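Local coordinates for VgrG protein (Vibrio cholerae, PDB 4DTH), which binds ATP and magnesium ions and, as the actin cross-linking domain of a VgrG toxin, probably joins actin monomers covalently in host cells, at residues Y235-T238 with A239-K243. Numbering follows the deposited sequence.
Sequences YLKT and AELAK. With SO4 (sulfate ion), chain J.
Lys237 and Glu240, one turn apart on the same helix, join in a salt bridge: NZ of Lys237 lies 2.9 Å from OE2 of Glu240. The ammonium group meets that oxygen on its syn side, 28° out of the carboxylate plane. The lysine leaves the helix with CG anti to its backbone N (chi1 -176°), and the bend at chi2 (67°) carries the chain outward and forward to the carboxylate. Glu240, exposed and extended beyond CG, can reach out to the ammonium. A long, flexible residue suits position 237 because its methylenes serve as well as its charge: CG rests 4.0 Å from CD1 of Leu241, while CE lies 4.1 Å from CD2 of Leu241. The two side chains thus pass at a slant, and both also touch Trp275 of helix 269-275; the branched, apolar Leu241 suits this buried side. Thr238 fits a buried helical position because its OG1 bonds back to the carbonyl of Ile234, while its side chain packs on Phe322. Farther along, Lys243 NZ donates to sulfate O2 at 2.8 Å and weakly to O1; Tyr310 OH also binds this ion, probably a crystallisation component. Backbone bonds such as Leu241 N to Lys237 O, 2.8 Å, keep the turns regular. The whole is an i to i+3 lysine-glutamate bridge on helix 221-245, whose buried side chains here pack against helices 269-275, 292-307 and 312-323.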
# COMPACT_ATOMS: atom_id res chain seq x y z
N TYR A 235 -13.65 -8.11 9.59
CA TYR A 235 -14.43 -9.29 9.17
C TYR A 235 -15.81 -8.87 8.65
O TYR A 235 -16.23 -9.36 7.61
CB TYR A 235 -14.59 -10.29 10.33
CG TYR A 235 -13.38 -11.15 10.67
CD1 TYR A 235 -12.09 -10.62 10.60
CD2 TYR A 235 -13.54 -12.43 11.18
CE1 TYR A 235 -10.98 -11.37 11.01
CE2 TYR A 235 -12.44 -13.19 11.58
CZ TYR A 235 -11.17 -12.65 11.52
OH TYR A 235 -10.10 -13.43 11.88
N LEU A 236 -16.50 -7.95 9.37
CA LEU A 236 -17.82 -7.46 8.99
C LEU A 236 -17.77 -6.67 7.68
O LEU A 236 -18.63 -6.87 6.83
CB LEU A 236 -18.47 -6.62 10.11
CG LEU A 236 -18.85 -7.36 11.39
CD1 LEU A 236 -19.47 -6.38 12.40
CD2 LEU A 236 -19.81 -8.52 11.12
N LYS A 237 -16.74 -5.81 7.51
CA LYS A 237 -16.57 -5.05 6.27
C LYS A 237 -16.30 -5.98 5.08
O LYS A 237 -16.84 -5.75 3.99
CB LYS A 237 -15.46 -3.99 6.41
CG LYS A 237 -15.28 -3.10 5.17
CD LYS A 237 -16.49 -2.19 4.91
CE LYS A 237 -16.19 -1.21 3.80
NZ LYS A 237 -17.34 -0.29 3.61
N THR A 238 -15.48 -7.04 5.30
CA THR A 238 -15.18 -8.02 4.24
C THR A 238 -16.48 -8.70 3.79
O THR A 238 -16.72 -8.82 2.58
CB THR A 238 -14.09 -8.99 4.67
OG1 THR A 238 -12.91 -8.24 4.99
CG2 THR A 238 -13.74 -10.00 3.56
N ALA A 239 -17.33 -9.11 4.75
CA ALA A 239 -18.61 -9.73 4.45
C ALA A 239 -19.52 -8.74 3.69
O ALA A 239 -20.11 -9.12 2.68
CB ALA A 239 -19.28 -10.20 5.74
N GLU A 240 -19.54 -7.45 4.12
CA GLU A 240 -20.33 -6.42 3.43
C GLU A 240 -19.88 -6.26 1.98
O GLU A 240 -20.72 -6.25 1.08
CB GLU A 240 -20.22 -5.07 4.19
CG GLU A 240 -20.92 -3.90 3.51
CD GLU A 240 -20.42 -2.55 3.97
OE1 GLU A 240 -20.70 -2.17 5.13
OE2 GLU A 240 -19.71 -1.88 3.18
N LEU A 241 -18.56 -6.18 1.76
CA LEU A 241 -18.00 -6.01 0.42
C LEU A 241 -18.21 -7.24 -0.45
O LEU A 241 -18.49 -7.09 -1.63
CB LEU A 241 -16.51 -5.64 0.47
CG LEU A 241 -16.20 -4.28 1.11
CD1 LEU A 241 -14.73 -4.15 1.36
CD2 LEU A 241 -16.70 -3.14 0.25
N ALA A 242 -18.10 -8.45 0.13
CA ALA A 242 -18.30 -9.71 -0.61
C ALA A 242 -19.75 -9.77 -1.11
O ALA A 242 -19.98 -10.20 -2.24
CB ALA A 242 -18.02 -10.90 0.30
N LYS A 243 -20.70 -9.30 -0.30
CA LYS A 243 -22.12 -9.27 -0.63
C LYS A 243 -22.39 -8.19 -1.68
O LYS A 243 -23.09 -8.43 -2.67
CB LYS A 243 -22.91 -8.96 0.65
CG LYS A 243 -24.18 -9.74 0.81
CD LYS A 243 -24.89 -9.27 2.07
CE LYS A 243 -26.27 -8.75 1.75
NZ LYS A 243 -26.92 -8.15 2.94
S SO4 J . -25.11 -5.36 4.25
O1 SO4 J . -25.46 -5.28 2.83
O2 SO4 J . -25.82 -6.47 4.86
O3 SO4 J . -23.66 -5.57 4.39
O4 SO4 J . -25.49 -4.09 4.90